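Local coordinates for organic hydroperoxide resistance protein (Elizabethkingia anophelis NUHP1, PDB 6D9N) that probably reduces organic hydroperoxides to their alcohols with a reactive cysteine pair, as in other Ohr proteins of the OsmC/Ohr family, and so protects the bacterium from oxidative damage, at residues D120-A125 against V141-S146; A64-A69 against L106-P111; I15-T20 against G25-D30; M56-G61 against L102-H107. One frame throughout, in Å; residues are numbered along the deposited sequence.

Contact 1: residues D120-A125 against V141-S146; sequences DLIEKA and VKLTVS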
# COMPACT_ATOMS: atom_id res chain seq x y z
N ASP B 120 -7.86 -18.61 14.93
CA ASP B 120 -6.44 -18.98 14.92
C ASP B 120 -5.79 -18.63 13.59
O ASP B 120 -4.65 -18.15 13.55
CB ASP B 120 -6.30 -20.49 15.20
CG ASP B 120 -6.70 -20.89 16.63
OD1 ASP B 120 -6.81 -20.01 17.52
OD2 ASP B 120 -6.89 -22.09 16.84
N LEU B 121 -6.49 -18.89 12.49
CA LEU B 121 -5.93 -18.63 11.17
C LEU B 121 -5.67 -17.14 10.96
O LEU B 121 -4.59 -16.76 10.48
CB LEU B 121 -6.85 -19.18 10.08
CG LEU B 121 -6.92 -20.72 10.04
CD1 LEU B 121 -8.12 -21.12 9.16
CD2 LEU B 121 -5.61 -21.31 9.53
N ILE B 122 -6.63 -16.27 11.34
CA ILE B 122 -6.41 -14.86 11.07
C ILE B 122 -5.37 -14.28 12.01
O ILE B 122 -4.68 -13.33 11.64
CB ILE B 122 -7.71 -14.01 11.06
CG1 ILE B 122 -8.46 -14.02 12.41
CG2 ILE B 122 -8.56 -14.34 9.84
CD1 ILE B 122 -9.13 -12.69 12.73
N GLU B 123 -5.28 -14.78 13.24
CA GLU B 123 -4.22 -14.33 14.14
C GLU B 123 -2.85 -14.59 13.51
O GLU B 123 -1.98 -13.71 13.53
CB GLU B 123 -4.40 -15.04 15.49
CG GLU B 123 -3.25 -14.81 16.48
CD GLU B 123 -3.47 -15.49 17.83
OE1 GLU B 123 -3.10 -14.88 18.86
OE2 GLU B 123 -4.00 -16.63 17.88
N LYS B 124 -2.64 -15.79 12.95
CA LYS B 124 -1.36 -16.07 12.30
C LYS B 124 -1.18 -15.22 11.05
O LYS B 124 -0.08 -14.70 10.82
CB LYS B 124 -1.23 -17.58 11.97
CG LYS B 124 -0.97 -18.43 13.20
CD LYS B 124 -0.95 -19.91 12.89
CE LYS B 124 -0.74 -20.73 14.17
NZ LYS B 124 -1.08 -22.19 14.04
N ALA B 125 -2.23 -15.10 10.23
CA ALA B 125 -2.11 -14.31 9.01
C ALA B 125 -1.72 -12.87 9.31
O ALA B 125 -0.96 -12.26 8.56
CB ALA B 125 -3.44 -14.35 8.27
N VAL B 141 -6.15 -0.74 12.99
CA VAL B 141 -6.49 -1.86 12.09
C VAL B 141 -7.46 -2.78 12.84
O VAL B 141 -7.05 -3.64 13.65
CB VAL B 141 -5.31 -2.66 11.50
CG1 VAL B 141 -5.86 -3.65 10.50
CG2 VAL B 141 -4.29 -1.77 10.80
N LYS B 142 -8.73 -2.61 12.56
CA LYS B 142 -9.75 -3.45 13.17
C LYS B 142 -9.90 -4.68 12.30
O LYS B 142 -10.24 -4.57 11.14
CB LYS B 142 -11.08 -2.71 13.19
CG LYS B 142 -12.25 -3.60 13.63
CD LYS B 142 -13.52 -2.81 13.95
CE LYS B 142 -14.70 -3.77 14.10
NZ LYS B 142 -14.91 -4.36 12.75
N LEU B 143 -9.69 -5.87 12.88
CA LEU B 143 -9.64 -7.13 12.13
C LEU B 143 -10.68 -8.08 12.72
O LEU B 143 -10.66 -8.37 13.92
CB LEU B 143 -8.25 -7.74 12.29
CG LEU B 143 -8.08 -9.17 11.77
CD1 LEU B 143 -8.43 -9.34 10.30
CD2 LEU B 143 -6.65 -9.63 12.03
N THR B 144 -11.59 -8.55 11.87
CA THR B 144 -12.61 -9.52 12.27
C THR B 144 -12.66 -10.64 11.25
O THR B 144 -12.16 -10.52 10.12
CB THR B 144 -14.02 -8.86 12.37
OG1 THR B 144 -14.35 -8.20 11.15
CG2 THR B 144 -14.07 -7.83 13.51
N VAL B 145 -13.28 -11.75 11.67
CA VAL B 145 -13.36 -12.93 10.82
C VAL B 145 -14.75 -13.53 10.91
O VAL B 145 -15.37 -13.53 11.97
CB VAL B 145 -12.28 -13.99 11.17
CG1 VAL B 145 -12.48 -14.66 12.54
CG2 VAL B 145 -12.16 -15.09 10.09
N SER B 146 -15.23 -14.05 9.78
CA SER B 146 -16.44 -14.86 9.72
C SER B 146 -16.12 -16.20 9.06
O SER B 146 -15.07 -16.38 8.42
CB SER B 146 -17.55 -14.14 8.95
OG SER B 146 -17.10 -13.69 7.68

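Contact 2: residues A64-A69 against L106-P111; sequences ACFDSA and LHANIP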
# COMPACT_ATOMS: atom_id res chain seq x y z
N ALA B 64 -5.20 -7.89 -0.60
CA ALA B 64 -4.46 -8.95 -1.26
C ALA B 64 -3.34 -9.52 -0.38
O ALA B 64 -3.13 -10.74 -0.36
CB ALA B 64 -3.88 -8.41 -2.57
N CYS B 65 -2.61 -8.67 0.34
CA CYS B 65 -1.57 -9.14 1.24
C CYS B 65 -2.16 -10.06 2.29
O CYS B 65 -1.64 -11.15 2.57
CB CYS B 65 -0.92 -7.91 1.91
SG CYS B 65 0.45 -8.35 3.05
N PHE B 66 -3.25 -9.63 2.90
CA PHE B 66 -3.82 -10.41 3.97
C PHE B 66 -4.38 -11.73 3.44
O PHE B 66 -4.19 -12.79 4.07
CB PHE B 66 -4.84 -9.58 4.75
CG PHE B 66 -5.17 -10.17 6.09
CD1 PHE B 66 -4.44 -9.80 7.21
CD2 PHE B 66 -6.14 -11.14 6.23
CE1 PHE B 66 -4.71 -10.32 8.44
CE2 PHE B 66 -6.39 -11.70 7.47
CZ PHE B 66 -5.67 -11.29 8.58
N ASP B 67 -5.09 -11.70 2.30
CA ASP B 67 -5.60 -12.95 1.74
C ASP B 67 -4.48 -13.89 1.35
O ASP B 67 -4.58 -15.11 1.58
CB ASP B 67 -6.49 -12.68 0.53
CG ASP B 67 -7.34 -13.91 0.19
OD1 ASP B 67 -8.11 -14.34 1.07
OD2 ASP B 67 -7.19 -14.47 -0.92
N SER B 68 -3.37 -13.37 0.80
CA SER B 68 -2.24 -14.22 0.46
C SER B 68 -1.63 -14.86 1.71
O SER B 68 -1.38 -16.07 1.74
CB SER B 68 -1.19 -13.38 -0.27
OG SER B 68 -0.08 -14.19 -0.59
N ALA B 69 -1.44 -14.07 2.76
CA ALA B 69 -0.89 -14.59 4.01
C ALA B 69 -1.82 -15.62 4.62
O ALA B 69 -1.38 -16.67 5.09
CB ALA B 69 -0.67 -13.42 4.99
N LEU B 106 -10.37 -4.47 8.42
CA LEU B 106 -10.12 -5.67 7.63
C LEU B 106 -11.10 -6.75 8.07
O LEU B 106 -11.33 -6.93 9.27
CB LEU B 106 -8.78 -6.30 7.95
CG LEU B 106 -7.45 -5.68 7.63
CD1 LEU B 106 -6.34 -6.65 8.02
CD2 LEU B 106 -7.37 -5.38 6.16
N HIS B 107 -11.66 -7.47 7.11
CA HIS B 107 -12.54 -8.57 7.46
C HIS B 107 -12.21 -9.74 6.57
O HIS B 107 -12.09 -9.60 5.34
CB HIS B 107 -13.98 -8.19 7.23
CG HIS B 107 -14.90 -9.31 7.60
ND1 HIS B 107 -15.27 -9.57 8.91
CD2 HIS B 107 -15.44 -10.31 6.86
CE1 HIS B 107 -16.05 -10.64 8.94
NE2 HIS B 107 -16.17 -11.10 7.71
N ALA B 108 -12.02 -10.92 7.17
CA ALA B 108 -11.76 -12.14 6.43
C ALA B 108 -12.95 -13.08 6.57
O ALA B 108 -13.52 -13.19 7.66
CB ALA B 108 -10.50 -12.87 6.93
N ASN B 109 -13.26 -13.78 5.49
CA ASN B 109 -14.23 -14.86 5.55
C ASN B 109 -13.57 -16.17 5.14
O ASN B 109 -12.93 -16.24 4.09
CB ASN B 109 -15.44 -14.61 4.65
CG ASN B 109 -16.50 -15.66 4.85
OD1 ASN B 109 -17.17 -15.68 5.87
ND2 ASN B 109 -16.63 -16.58 3.91
N ILE B 110 -13.77 -17.20 5.95
CA ILE B 110 -13.15 -18.51 5.72
C ILE B 110 -14.26 -19.55 5.76
O ILE B 110 -14.68 -19.98 6.86
CB ILE B 110 -12.07 -18.82 6.78
CG1 ILE B 110 -11.07 -17.68 6.91
CG2 ILE B 110 -11.37 -20.15 6.42
CD1 ILE B 110 -10.11 -17.82 8.11
N PRO B 111 -14.78 -19.99 4.62
CA PRO B 111 -15.86 -20.99 4.64
C PRO B 111 -15.35 -22.33 5.14
O PRO B 111 -14.21 -22.72 4.88
CB PRO B 111 -16.26 -21.12 3.17
CG PRO B 111 -15.70 -19.89 2.50
CD PRO B 111 -14.44 -19.56 3.24

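Contact 3: residues I15-T20 against G25-D30; sequences IGATAT and GHVKSD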
# COMPACT_ATOMS: atom_id res chain seq x y z
N ILE B 15 10.36 -4.67 -6.01
CA ILE B 15 9.60 -4.16 -7.16
C ILE B 15 9.49 -2.65 -7.01
O ILE B 15 9.25 -2.14 -5.91
CB ILE B 15 8.22 -4.84 -7.28
CG1 ILE B 15 7.45 -4.36 -8.51
CG2 ILE B 15 7.38 -4.70 -5.99
CD1 ILE B 15 8.05 -4.72 -9.85
N GLY B 16 9.63 -1.92 -8.13
CA GLY B 16 9.52 -0.47 -8.09
C GLY B 16 8.31 0.06 -8.84
O GLY B 16 7.71 -0.60 -9.70
N ALA B 17 7.98 1.31 -8.52
CA ALA B 17 6.99 2.06 -9.27
C ALA B 17 7.39 3.53 -9.27
O ALA B 17 8.11 3.98 -8.38
CB ALA B 17 5.58 1.92 -8.64
N THR B 18 6.87 4.28 -10.25
CA THR B 18 7.17 5.69 -10.44
C THR B 18 5.87 6.45 -10.56
O THR B 18 4.99 6.06 -11.34
CB THR B 18 7.99 5.89 -11.72
OG1 THR B 18 9.22 5.19 -11.59
CG2 THR B 18 8.31 7.38 -11.92
N ALA B 19 5.77 7.55 -9.81
CA ALA B 19 4.62 8.45 -9.86
C ALA B 19 5.07 9.80 -10.43
O ALA B 19 6.12 10.34 -10.04
CB ALA B 19 4.04 8.67 -8.46
N THR B 20 4.24 10.36 -11.31
CA THR B 20 4.49 11.62 -12.00
C THR B 20 3.16 12.33 -12.17
O THR B 20 2.11 11.85 -11.76
CB THR B 20 5.05 11.34 -13.42
OG1 THR B 20 4.18 10.38 -14.09
CG2 THR B 20 6.46 10.80 -13.35
N GLY B 25 -2.28 12.83 -11.51
CA GLY B 25 -1.13 11.95 -11.45
C GLY B 25 -1.21 10.71 -12.32
O GLY B 25 -2.26 10.29 -12.80
N HIS B 26 -0.05 10.09 -12.44
CA HIS B 26 0.12 8.87 -13.20
C HIS B 26 1.07 7.98 -12.41
O HIS B 26 2.05 8.47 -11.84
CB HIS B 26 0.76 9.22 -14.55
CG HIS B 26 0.87 8.07 -15.49
ND1 HIS B 26 -0.20 7.62 -16.22
CD2 HIS B 26 1.92 7.27 -15.80
CE1 HIS B 26 0.18 6.58 -16.95
NE2 HIS B 26 1.47 6.37 -16.74
N VAL B 27 0.79 6.67 -12.37
CA VAL B 27 1.70 5.74 -11.71
C VAL B 27 1.94 4.54 -12.62
O VAL B 27 1.04 4.09 -13.35
CB VAL B 27 1.22 5.38 -10.27
CG1 VAL B 27 -0.08 4.58 -10.26
CG2 VAL B 27 2.33 4.72 -9.45
N LYS B 28 3.18 4.06 -12.60
CA LYS B 28 3.58 2.95 -13.48
C LYS B 28 4.56 2.07 -12.73
O LYS B 28 5.56 2.58 -12.21
CB LYS B 28 4.29 3.48 -14.73
CG LYS B 28 4.62 2.46 -15.80
CD LYS B 28 5.39 3.07 -16.98
CE LYS B 28 5.70 2.05 -18.05
NZ LYS B 28 6.38 2.67 -19.22
N SER B 29 4.29 0.75 -12.63
CA SER B 29 5.32 -0.14 -12.09
C SER B 29 6.51 -0.21 -13.06
O SER B 29 6.39 0.07 -14.26
CB SER B 29 4.75 -1.54 -11.83
OG SER B 29 4.38 -2.15 -13.03
N ASP B 30 7.67 -0.64 -12.53
CA ASP B 30 8.91 -0.65 -13.32
C ASP B 30 8.79 -1.51 -14.56
O ASP B 30 9.49 -1.26 -15.56
CB ASP B 30 10.06 -1.25 -12.50
CG ASP B 30 10.68 -0.28 -11.54
OD1 ASP B 30 10.27 0.89 -11.50
OD2 ASP B 30 11.61 -0.69 -10.82
O HOH W 1 11.28 -3.27 -10.30
O HOH W 2 8.16 2.82 -13.53

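Contact 4: residues M56-G61 against L102-H107; sequences MLFAAG and LEVELH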
# COMPACT_ATOMS: atom_id res chain seq x y z
N MET B 56 -7.07 3.90 -2.31
CA MET B 56 -7.62 2.73 -2.98
C MET B 56 -6.53 1.69 -3.24
O MET B 56 -6.77 0.48 -3.11
CB MET B 56 -8.28 3.18 -4.28
CG MET B 56 -9.02 2.04 -5.00
SD MET B 56 -9.62 2.53 -6.63
CE MET B 56 -10.77 3.87 -6.21
N LEU B 57 -5.34 2.14 -3.60
CA LEU B 57 -4.22 1.22 -3.78
C LEU B 57 -3.86 0.55 -2.46
O LEU B 57 -3.48 -0.63 -2.44
CB LEU B 57 -3.02 1.95 -4.38
CG LEU B 57 -3.17 2.31 -5.86
CD1 LEU B 57 -2.14 3.39 -6.26
CD2 LEU B 57 -3.05 1.09 -6.73
N PHE B 58 -3.96 1.28 -1.35
CA PHE B 58 -3.69 0.69 -0.05
C PHE B 58 -4.73 -0.36 0.32
O PHE B 58 -4.38 -1.43 0.84
CB PHE B 58 -3.61 1.78 1.03
CG PHE B 58 -2.93 1.29 2.29
CD1 PHE B 58 -1.56 1.03 2.31
CD2 PHE B 58 -3.64 1.11 3.46
CE1 PHE B 58 -0.92 0.55 3.46
CE2 PHE B 58 -2.98 0.64 4.61
CZ PHE B 58 -1.63 0.40 4.60
N ALA B 59 -6.00 -0.07 0.06
CA ALA B 59 -7.06 -1.06 0.31
C ALA B 59 -6.86 -2.30 -0.55
O ALA B 59 -6.99 -3.44 -0.06
CB ALA B 59 -8.42 -0.44 0.01
N ALA B 60 -6.54 -2.11 -1.84
CA ALA B 60 -6.32 -3.23 -2.74
C ALA B 60 -5.11 -4.05 -2.29
O ALA B 60 -5.16 -5.30 -2.20
CB ALA B 60 -6.14 -2.71 -4.16
N GLY B 61 -4.01 -3.36 -1.98
CA GLY B 61 -2.80 -4.06 -1.56
C GLY B 61 -2.98 -4.79 -0.24
O GLY B 61 -2.49 -5.90 -0.07
N LEU B 102 -4.10 7.32 8.00
CA LEU B 102 -5.03 6.27 7.59
C LEU B 102 -5.67 5.56 8.78
O LEU B 102 -5.15 5.56 9.90
CB LEU B 102 -4.33 5.21 6.73
CG LEU B 102 -3.65 5.73 5.45
CD1 LEU B 102 -3.04 4.56 4.66
CD2 LEU B 102 -4.64 6.52 4.61
N GLU B 103 -6.80 4.92 8.51
CA GLU B 103 -7.42 3.94 9.41
C GLU B 103 -7.91 2.80 8.54
O GLU B 103 -8.20 2.99 7.35
CB GLU B 103 -8.58 4.55 10.19
CG GLU B 103 -9.67 5.08 9.30
CD GLU B 103 -10.74 5.86 10.04
OE1 GLU B 103 -10.53 6.14 11.25
OE2 GLU B 103 -11.78 6.17 9.38
N VAL B 104 -7.93 1.57 9.10
CA VAL B 104 -8.23 0.40 8.29
C VAL B 104 -9.15 -0.54 9.05
O VAL B 104 -8.95 -0.80 10.24
CB VAL B 104 -6.94 -0.40 7.94
CG1 VAL B 104 -7.27 -1.58 7.04
CG2 VAL B 104 -5.90 0.50 7.24
N GLU B 105 -10.15 -1.06 8.35
CA GLU B 105 -10.99 -2.16 8.82
C GLU B 105 -10.76 -3.32 7.87
O GLU B 105 -10.97 -3.18 6.67
CB GLU B 105 -12.47 -1.77 8.76
CG GLU B 105 -13.48 -2.76 9.37
CD GLU B 105 -14.89 -2.15 9.41
OE1 GLU B 105 -15.85 -2.79 8.92
OE2 GLU B 105 -15.03 -1.04 9.95
N LEU B 106 -10.37 -4.47 8.42
CA LEU B 106 -10.12 -5.67 7.63
C LEU B 106 -11.10 -6.75 8.07
O LEU B 106 -11.33 -6.93 9.27
CB LEU B 106 -8.78 -6.30 7.95
CG LEU B 106 -7.45 -5.68 7.63
CD1 LEU B 106 -6.34 -6.65 8.02
CD2 LEU B 106 -7.37 -5.38 6.16
N HIS B 107 -11.66 -7.47 7.11
CA HIS B 107 -12.54 -8.57 7.46
C HIS B 107 -12.21 -9.74 6.57
O HIS B 107 -12.09 -9.60 5.34
CB HIS B 107 -13.98 -8.19 7.23
CG HIS B 107 -14.90 -9.31 7.60
ND1 HIS B 107 -15.27 -9.57 8.91
CD2 HIS B 107 -15.44 -10.31 6.86
CE1 HIS B 107 -16.05 -10.64 8.94
NE2 HIS B 107 -16.17 -11.10 7.71

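Contact 1: residues D120-A125 against V141-S146
Ile-122, on helix 120-125, is directed at strand 141-146 and fits between Leu-143 and Val-145, two positions apart in the strand, so both side chains point to the helix. Each atom beyond its CB has a partner. CG2 meets Val-145, lying 3.7 Å from Val-145 CG2. The other branch starts at CG1, which stands between the backbone N and the carbonyl carbon (chi1 61°) and passes Val-145 CB at 4.0 Å. At the tip, Ile-122 CD1 comes within 3.7 Å of Val-145 CB and also reaches Leu-143, whose CG is 3.8 Å away. CD1 thus bridges the two strand residues, touching the fork of the leucine while the side chains of Ile-122 and Leu-143 run past each other in opposite directions. Two beta-branched residues and a leucine suit this place: their branches are blunt and apolar, and they fill the step between helix and strand without a polar group to satisfy. Thr-144, turned the other way, carries its hydroxyl to His-107 on the far face of the sheet.

The helix and strand axes are 9.1 Å apart and run roughly antiparallel, their directions 146° apart. Helix 115-128 here packs against the edge strand 141-146, while Ile-122 also touches Ala-108 of strand 100-109, and Leu-121 and Ala-125 touch Val-73 and Phe-66 of helix 54-77.

Contact 2: residues A64-A69 against L106-P111
Phe-66 of helix 64-69 reaches toward strand 106-109 and rests against Leu-106 and Ala-108, two residues whose side chains leave the strand on the same side. The closest approach is at one flank of the ring, where Leu-106 CD1 lies 3.8 Å from Phe-66 CD1 and 4.0 Å from Phe-66 CE1. On the other flank, Phe-66 CE2 is 4.3 Å from Ala-108 CB. Both methyls come to the ring at a slant, and a single branch of the leucine does the touching. The small alanine leaves room for a broad ring beside the strand, whereas the longer leucine extends up to meet it. Phe-66 holds its CG opposite the backbone N (chi1 -163°), which swings the ring off the helix toward the sheet.

Farther out, Val-86, Leu-143, Ala-125 and His-126 also touch Phe-66, so strands and helix 115-128 together position the ring. On the opposite face of the strand, His-107 bonds to Thr-144 and Ser-146, and Asn-109 bonds to Ser-146; these polar links complement the apolar face. Next to Phe-66 along the helix, Cys-65 forms a disulfide with Cys-129, consistent with the oxidised form of the cysteine pair of Ohr proteins. Helix 54-77 thus lies across strand 100-109, the middle strand between 85-94 and 141-146, with the ring of Phe-66 touching Ala-125 and His-126 of helix 115-128.

Contact 3: residues I15-T20 against G25-D30
The imidazole of His-26 has Thr-20 at its edge: the threonine OG1 lies near the ring plane and 3.6 Å from His-26 CB. The two side chains stand side by side and point the same way. Both ring nitrogens bond to acids of strand 35-38, ND1 to Glu-37 and NE2 to Glu-35, which fixes the ring's rotation and would favour a protonated imidazole. A second flat group, the carboxylate of Asp-30, lies against the Gly-16 peptide in one of its two conformers, with Asp-30 OD1 3.4 Å from Gly-16 C. Gly-16, with no side chain, leaves the carboxylate close to its peptide. In that conformer water 1 joins the two, accepting from Gly-16 N and donating to Asp-30 OD2.

These strands form an antiparallel beta hairpin, running at 161° to each other. Thr-18 with Lys-28 and Thr-20 with His-26 are hydrogen-bonded pairs; Ala-17 with Ser-29 and Ala-19 with Val-27 are non-hydrogen-bonded pairs. Thr-20 N donates to His-26 O at 2.9 Å in the carbonyl plane, whereas Asp-30 N meets Gly-16 O at 2.8 Å from 44° out of the Gly-16 carbonyl plane. Water 2 donates a hydrogen bond to Lys-28 O, which thus receives a second bond besides that from Thr-18 N.

Small residues line the face with Val-27. In one of two conformers its CG2, opposite the backbone N, comes 4.4 Å from both Ala-17 CB and Ala-19 CB. Ala-19 and Val-27 then pack on Ser-63 of the second subunit, and residues 15-19 pair with a strand of that chain, continuing the sheet across the interface.

Contact 4: residues M56-G61 against L102-H107
Phe-58 carries Leu-102 over one face of its ring. Leu-102 CD1 sits 3.7 Å above the ring plane, displaced toward the rim, and makes a CH-pi contact 4.0 Å from the Phe-58 ring centroid and 22° off its normal. The nearest ring atom is Phe-58 CD2, also 3.7 Å from that methyl. Val-104 comes differently: its CG2 lies in the ring plane at the edge, 3.9 Å from Phe-58 CE2, and the two side chains meet at about a right angle. One ring therefore takes a methyl on a face and another at its edge. The rotamer of Val-104 explains its approach, since CG2 lies beside the backbone N and opposite the carbonyl carbon, bringing this branch to the ring. Leucine, longer than valine, can reach over the face, while the shorter beta-branched side chain suits the edge. An aromatic ring projecting from the helix meets the strand with apolar surface.

Phe-58 also meets the ring of Tyr-131 in its own chain and, edge to face, Tyr-131 of the second subunit, which places the contact at the dimer interface; Leu-102 packs on Pro-130 of that subunit. A thiocyanate ion, probably from the crystallisation liquor, lies about 4 Å from the Leu-102 side chain. A long central helix packed on a curved sheet, with both subunits contributing to the interface, is characteristic of the OsmC/Ohr fold.

From the N terminus, contact 3 closes first, a short hairpin of strands 11-20 and 25-29 that also reaches the second subunit. The chain then enters helix 54-77, which opens contacts 4 and 2 in turn; both close on strand 100-109. Contact 4 opens first and closes first, so the two loops cross, and they share Leu-106 and His-107. Their centres lie about 12 Å apart along the same helix and strand. Contact 1 opens only afterwards, on helix 115-128, and closes on strand 141-146, the neighbour of strand 100-109. Contacts 1, 2 and 4 thus tie two helices to one mixed sheet; contact 3 touches none of them, its nearest atoms lying about 5 Å from contact 4.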